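Local coordinates for ABC transporter binding protein AcbH (Actinoplanes, PDB 3OO8), which binds beta-D-galactopyranose as the extracellular solute receptor of a bacterial ABC transporter, at residues A[104-107]-A[108-111]; A[241-245]-A[246-250]. The protein carries 2 engineered substitutions. All blocks are in the same frame, centred on the assembly; numbering follows the deposited sequence.

Contact 1. Residues A[104-107]-A[108-111]; sequences TPID and DVWD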
ATOM      1  N   THR A 104       6.549   5.076  21.863  1.00 14.67           N
ATOM      2  CA  THR A 104       6.471   4.128  22.961  1.00 16.82           C
ATOM      3  C   THR A 104       6.182   2.746  22.402  1.00 16.00           C
ATOM      4  O   THR A 104       5.259   2.592  21.600  1.00 14.83           O
ATOM      5  CB  THR A 104       5.351   4.565  23.932  1.00 17.20           C
ATOM      6  OG1 THR A 104       5.774   5.765  24.580  1.00 20.11           O
ATOM      7  CG2 THR A 104       5.107   3.515  25.002  1.00 17.15           C
ATOM      8  N   PRO A 105       6.982   1.732  22.761  1.00 14.89           N
ATOM      9  CA  PRO A 105       6.661   0.392  22.307  1.00 13.97           C
ATOM     10  C   PRO A 105       5.366  -0.123  22.958  1.00 15.40           C
ATOM     11  O   PRO A 105       5.025   0.264  24.105  1.00 18.26           O
ATOM     12  CB  PRO A 105       7.877  -0.432  22.737  1.00 17.65           C
ATOM     13  CG  PRO A 105       8.373   0.261  23.928  1.00 18.67           C
ATOM     14  CD  PRO A 105       8.127   1.730  23.707  1.00 14.73           C
ATOM     15  N   ILE A 106       4.632  -0.955  22.222  1.00 13.79           N
ATOM     16  CA  ILE A 106       3.336  -1.436  22.674  1.00 12.04           C
ATOM     17  C   ILE A 106       3.228  -2.957  22.645  1.00 14.34           C
ATOM     18  O   ILE A 106       2.199  -3.542  22.274  1.00 12.36           O
ATOM     19  CB  ILE A 106       2.187  -0.753  21.888  1.00 10.11           C
ATOM     20  CG1 ILE A 106       2.461  -0.872  20.395  1.00 15.20           C
ATOM     21  CG2 ILE A 106       2.125   0.739  22.234  1.00 12.56           C
ATOM     22  CD1 ILE A 106       1.230  -0.534  19.563  1.00 15.49           C
ATOM     23  N   ASP A 107       4.286  -3.610  23.143  1.00 15.36           N
ATOM     24  CA  ASP A 107       4.290  -5.055  23.189  1.00 17.53           C
ATOM     25  C   ASP A 107       3.150  -5.509  24.092  1.00 17.20           C
ATOM     26  O   ASP A 107       2.596  -6.579  23.882  1.00 16.50           O
ATOM     27  CB  ASP A 107       5.626  -5.600  23.726  1.00 17.93           C
ATOM     28  CG  ASP A 107       6.800  -5.282  22.822  1.00 25.77           C
ATOM     29  OD1 ASP A 107       6.584  -5.070  21.616  1.00 19.64           O
ATOM     30  OD2 ASP A 107       7.951  -5.289  23.300  1.00 29.04           O
ATOM     31  N   ASP A 108       2.862  -4.725  25.135  1.00 16.26           N
ATOM     32  CA  ASP A 108       1.773  -5.040  26.043  1.00 16.87           C
ATOM     33  C   ASP A 108       0.385  -5.039  25.391  1.00 17.47           C
ATOM     34  O   ASP A 108      -0.411  -5.950  25.599  1.00 18.88           O
ATOM     35  CB  ASP A 108       1.828  -4.219  27.345  1.00 18.73           C
ATOM     36  CG  ASP A 108       1.905  -2.718  27.124  1.00 19.63           C
ATOM     37  OD1 ASP A 108       1.906  -2.205  25.966  1.00 16.69           O
ATOM     38  OD2 ASP A 108       1.939  -2.009  28.150  1.00 22.01           O
ATOM     39  N   VAL A 109       0.121  -4.037  24.555  1.00 15.74           N
ATOM     40  CA  VAL A 109      -1.093  -4.013  23.749  1.00 14.75           C
ATOM     41  C   VAL A 109      -1.163  -5.266  22.890  1.00 14.38           C
ATOM     42  O   VAL A 109      -2.206  -5.909  22.799  1.00 14.65           O
ATOM     43  CB  VAL A 109      -1.091  -2.775  22.816  1.00 13.72           C
ATOM     44  CG1 VAL A 109      -2.259  -2.842  21.804  1.00 15.37           C
ATOM     45  CG2 VAL A 109      -1.176  -1.486  23.661  1.00 13.82           C
ATOM     46  N   TRP A 110      -0.038  -5.620  22.269  1.00 13.01           N
ATOM     47  CA  TRP A 110       0.021  -6.776  21.378  1.00 14.16           C
ATOM     48  C   TRP A 110      -0.132  -8.136  22.064  1.00 15.01           C
ATOM     49  O   TRP A 110      -0.618  -9.080  21.466  1.00 15.84           O
ATOM     50  CB  TRP A 110       1.240  -6.673  20.433  1.00 12.02           C
ATOM     51  CG  TRP A 110       0.942  -5.800  19.204  1.00 10.00           C
ATOM     52  CD1 TRP A 110       1.072  -4.459  19.105  1.00  8.24           C
ATOM     53  CD2 TRP A 110       0.454  -6.269  17.956  1.00 12.01           C
ATOM     54  NE1 TRP A 110       0.698  -4.041  17.821  1.00 10.31           N
ATOM     55  CE2 TRP A 110       0.316  -5.144  17.111  1.00 11.45           C
ATOM     56  CE3 TRP A 110       0.113  -7.535  17.471  1.00 13.11           C
ATOM     57  CZ2 TRP A 110      -0.142  -5.247  15.798  1.00  9.86           C
ATOM     58  CZ3 TRP A 110      -0.346  -7.653  16.164  1.00 13.33           C
ATOM     59  CH2 TRP A 110      -0.464  -6.503  15.336  1.00 12.28           C
ATOM     60  N   ASP A 111       0.204  -8.190  23.353  1.00 16.49           N
ATOM     61  CA  ASP A 111      -0.045  -9.402  24.130  1.00 20.18           C
ATOM     62  C   ASP A 111      -1.562  -9.669  24.159  1.00 20.14           C
ATOM     63  O   ASP A 111      -2.006 -10.819  24.213  1.00 22.82           O
ATOM     64  CB  ASP A 111       0.460  -9.209  25.570  1.00 17.94           C
ATOM     65  CG  ASP A 111       1.972  -9.206  25.689  1.00 27.47           C
ATOM     66  OD1 ASP A 111       2.667  -9.731  24.796  1.00 33.21           O
ATOM     67  OD2 ASP A 111       2.464  -8.681  26.713  1.00 31.50           O
TER
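Ile106 and Trp110 meet at the first turn of helix 107-113, on its buried side. Ile106 holds the N-cap position. Its CD1 lies 4.0 Å from CD1 of Trp110, at the pyrrole end of the indole. The two side chains cross at a slant. Ile106 CG1 sits between its own backbone N and carbonyl carbon (chi1 51°), which sets CG1 and CD1 beside the pyrrole end of the indole. Val109 adds a second contact: its CG2 lies 3.9 Å from Ile106 CB. The backbone binds the same residues. Trp110 N donates to Ile106 O at 3.1 Å, in the carbonyl plane, with an N-H...O angle of 161°. That oxygen also lies at the indole edge, 3.5 Å from Trp110 CD1. The indole nitrogen is satisfied by Leu134 O, and Tyr132 stacks on the ring.

Asp107 is the anchored acid. His131 and Tyr132 N take one carboxylate oxygen each. The solvent side is looser, and there Asp108 and Asp111 are exposed. Asp111 N donates to Asp107 O at 2.9 Å, less straight, at 135°. The Asp111 carboxylate gains no bond from that oxygen: its OD1 lies 3.3 Å from Asp107 O, acceptor against acceptor. Asp108 folds back on the chain, and its OD1 accepts from Val109 N at 2.9 Å, met from above the carboxylate plane. Its OD2 forms a salt bridge with Lys316. Asp107 and Asp108, at the helix start, probably interact favourably with the helix dipole.

The turn is a helix start packed against the sheet. Ile106 and Val109 rest on Val135, and Trp110 on Pro136, both of strand 134-147. Helix 312-322 covers the same apolar side through Leu319, Lys316 and Gln320.

Contact 2. Residues A[241-245]-A[246-250]; sequences NGRTW and QDAAK. With SO4 (sulfate ion), chain C.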
ATOM      1  N   ASN A 241       3.506   8.330 -20.366  1.00 17.76           N
ATOM      2  CA  ASN A 241       3.998   9.476 -19.615  1.00 18.75           C
ATOM      3  C   ASN A 241       3.115  10.709 -19.747  1.00 19.19           C
ATOM      4  O   ASN A 241       3.196  11.609 -18.928  1.00 18.29           O
ATOM      5  CB  ASN A 241       5.471   9.799 -19.914  1.00 20.02           C
ATOM      6  CG  ASN A 241       6.438   8.824 -19.229  1.00 22.86           C
ATOM      7  OD1 ASN A 241       7.567   8.608 -19.692  1.00 26.40           O
ATOM      8  ND2 ASN A 241       5.983   8.213 -18.133  1.00 18.70           N
ATOM      9  N   GLY A 242       2.273  10.727 -20.778  1.00 19.73           N
ATOM     10  CA  GLY A 242       1.341  11.825 -20.979  1.00 23.08           C
ATOM     11  C   GLY A 242      -0.074  11.543 -20.490  1.00 22.37           C
ATOM     12  O   GLY A 242      -0.955  12.398 -20.595  1.00 22.79           O
ATOM     13  N   ARG A 243      -0.281  10.365 -19.894  1.00 20.50           N
ATOM     14  CA  ARG A 243      -1.628   9.910 -19.527  1.00 18.40           C
ATOM     15  C   ARG A 243      -1.887   9.929 -18.026  1.00 19.19           C
ATOM     16  O   ARG A 243      -1.025   9.500 -17.240  1.00 17.26           O
ATOM     17  CB  ARG A 243      -1.863   8.482 -20.072  1.00 19.90           C
ATOM     18  CG  ARG A 243      -3.295   7.923 -19.854  1.00 16.68           C
ATOM     19  CD  ARG A 243      -3.596   6.613 -20.598  1.00 19.80           C
ATOM     20  NE  ARG A 243      -3.392   6.807 -22.035  1.00 21.04           N
ATOM     21  CZ  ARG A 243      -2.326   6.393 -22.715  1.00 21.79           C
ATOM     22  NH1 ARG A 243      -1.364   5.686 -22.121  1.00 19.25           N
ATOM     23  NH2 ARG A 243      -2.224   6.673 -24.023  1.00 18.28           N
ATOM     24  N   THR A 244      -3.068  10.397 -17.629  1.00 16.56           N
ATOM     25  CA  THR A 244      -3.460  10.342 -16.210  1.00 17.33           C
ATOM     26  C   THR A 244      -3.949   8.929 -15.896  1.00 16.20           C
ATOM     27  O   THR A 244      -4.432   8.197 -16.769  1.00 17.23           O
ATOM     28  CB  THR A 244      -4.615  11.293 -15.830  1.00 17.26           C
ATOM     29  OG1 THR A 244      -5.791  10.950 -16.587  1.00 21.21           O
ATOM     30  CG2 THR A 244      -4.224  12.767 -16.055  1.00 20.74           C
ATOM     31  N   TRP A 245      -3.831   8.531 -14.631  1.00 17.21           N
ATOM     32  CA  TRP A 245      -4.261   7.190 -14.297  1.00 16.13           C
ATOM     33  C   TRP A 245      -5.766   7.017 -14.533  1.00 15.87           C
ATOM     34  O   TRP A 245      -6.203   5.952 -14.963  1.00 17.71           O
ATOM     35  CB  TRP A 245      -3.767   6.739 -12.891  1.00 15.30           C
ATOM     36  CG  TRP A 245      -4.539   7.307 -11.725  1.00 12.96           C
ATOM     37  CD1 TRP A 245      -4.171   8.361 -10.930  1.00 17.23           C
ATOM     38  CD2 TRP A 245      -5.847   6.920 -11.286  1.00 16.53           C
ATOM     39  NE1 TRP A 245      -5.159   8.628  -9.999  1.00 17.62           N
ATOM     40  CE2 TRP A 245      -6.187   7.744 -10.195  1.00 13.91           C
ATOM     41  CE3 TRP A 245      -6.759   5.943 -11.699  1.00 15.23           C
ATOM     42  CZ2 TRP A 245      -7.410   7.632  -9.526  1.00 16.19           C
ATOM     43  CZ3 TRP A 245      -7.974   5.832 -11.033  1.00 15.07           C
ATOM     44  CH2 TRP A 245      -8.284   6.676  -9.957  1.00 18.93           C
ATOM     45  N   GLN A 246      -6.559   8.059 -14.284  1.00 14.40           N
ATOM     46  CA  GLN A 246      -7.994   7.954 -14.537  1.00 16.77           C
ATOM     47  C   GLN A 246      -8.288   7.656 -16.020  1.00 16.80           C
ATOM     48  O   GLN A 246      -9.207   6.903 -16.332  1.00 18.16           O
ATOM     49  CB  GLN A 246      -8.716   9.230 -14.073  1.00 17.40           C
ATOM     50  CG  GLN A 246      -8.593   9.523 -12.570  1.00 15.83           C
ATOM     51  CD  GLN A 246      -7.395  10.373 -12.186  1.00 19.91           C
ATOM     52  OE1 GLN A 246      -6.390  10.417 -12.897  1.00 19.33           O
ATOM     53  NE2 GLN A 246      -7.471  10.996 -10.999  1.00 18.99           N
ATOM     54  N   ASP A 247      -7.515   8.234 -16.941  1.00 17.97           N
ATOM     55  CA  ASP A 247      -7.745   7.959 -18.363  1.00 18.21           C
ATOM     56  C   ASP A 247      -7.410   6.509 -18.727  1.00 18.77           C
ATOM     57  O   ASP A 247      -8.052   5.907 -19.586  1.00 18.41           O
ATOM     58  CB  ASP A 247      -6.988   8.945 -19.262  1.00 19.36           C
ATOM     59  CG  ASP A 247      -7.701  10.308 -19.367  1.00 23.51           C
ATOM     60  OD1 ASP A 247      -8.856  10.418 -18.924  1.00 26.27           O
ATOM     61  OD2 ASP A 247      -7.106  11.269 -19.888  1.00 25.59           O
ATOM     62  N   ALA A 248      -6.397   5.943 -18.065  1.00 16.12           N
ATOM     63  CA  ALA A 248      -6.088   4.532 -18.261  1.00 16.27           C
ATOM     64  C   ALA A 248      -7.223   3.682 -17.677  1.00 15.91           C
ATOM     65  O   ALA A 248      -7.664   2.709 -18.294  1.00 14.46           O
ATOM     66  CB  ALA A 248      -4.744   4.170 -17.608  1.00 16.02           C
ATOM     67  N   ALA A 249      -7.713   4.063 -16.501  1.00 14.81           N
ATOM     68  CA  ALA A 249      -8.812   3.341 -15.876  1.00 16.23           C
ATOM     69  C   ALA A 249     -10.086   3.401 -16.737  1.00 19.35           C
ATOM     70  O   ALA A 249     -10.806   2.403 -16.851  1.00 15.82           O
ATOM     71  CB  ALA A 249      -9.054   3.877 -14.462  1.00 15.77           C
ATOM     72  N   LYS A 250     -10.309   4.539 -17.396  1.00 20.29           N
ATOM     73  CA  LYS A 250     -11.479   4.678 -18.286  1.00 22.51           C
ATOM     74  C   LYS A 250     -11.299   3.787 -19.508  1.00 22.56           C
ATOM     75  O   LYS A 250     -12.271   3.216 -20.007  1.00 23.57           O
ATOM     76  CB  LYS A 250     -11.734   6.136 -18.683  1.00 24.66           C
ATOM     77  CG  LYS A 250     -12.574   6.943 -17.677  1.00 31.34           C
ATOM     78  CD  LYS A 250     -13.961   6.308 -17.359  1.00 35.27           C
ATOM     79  CE  LYS A 250     -14.761   7.123 -16.314  1.00 33.79           C
ATOM     80  NZ  LYS A 250     -15.788   6.323 -15.512  1.00 30.36           N
TER
HETATM   81  S   SO4 C 406      -5.466   8.695 -24.413  1.00 55.13           S
HETATM   82  O1  SO4 C 406      -5.962  10.056 -24.580  1.00 56.12           O
HETATM   83  O2  SO4 C 406      -4.045   8.655 -24.740  1.00 57.74           O
HETATM   84  O3  SO4 C 406      -5.679   8.317 -23.020  1.00 56.04           O
HETATM   85  O4  SO4 C 406      -6.154   7.767 -25.305  1.00 53.77           O
HETATM   86  O   HOH W   1      -4.422  11.663 -19.976  1.00 24.30           O
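Gln246 lies over one face of the Trp245 indole. Its CG stands 3.7 Å from the centroid of the six-membered ring, 8° off the normal, a CH-pi contact. The amide stacks with its plane 13° from that of the ring; Gln246 CD lies 3.5 Å above the ring plane, offset toward the rim near CE2 and NE1. A bend at chi2 (90°) folds the amide back over the indole. Ala249 CB meets the ring edge, 4.1 Å from CZ3.

Thr244 is the N-cap. Its OG1 accepts from Asp247 N at 3.2 Å, and its O accepts from Ala248 N. A water links Thr244 N to Asp247 OD2, so the return half of a capping box is made through water. Arg243 runs past Asp247 and Ala248 and holds a sulfate, probably from the crystallisation liquor: NE donates to O3 at 2.9 Å and NH2 to O2 at 2.8 Å. Lys238 O and Phe182 O help fix the guanidinium.

Further out, Asp186 binds Trp245 N, and Trp188 meets the indole at an angle. The indole also touches Gln266, which binds beta-D-galactose in another structure of this protein. An alanine in place of Trp245 is likely to leave the Gln246 amide without its stacking partner and open a gap beside Gln266.

Helix 245-253 starts against helix 264-270, through Gln266 and Asn270, while Ala248 and Ala249 rest on Met260 of strand 257-261.

Both contacts are helix starts, and both are partly buried. They lie on opposite sides of the chain's centre, with centres about 43 Å apart, and do not touch. Their neighbours differ: residues 104-111 pack on strand 134-147 and helix 312-322, residues 241-250 on strand 257-261 and helix 264-270. Those two strands pair antiparallel with each other. The cap chemistry differs too. Contact 1 has an isoleucine at the cap position and acids outside. Contact 2 has a threonine that caps through its side chain. Contact 1 lies away from the galactose-binding residues. Contact 2 borders them through its tryptophan.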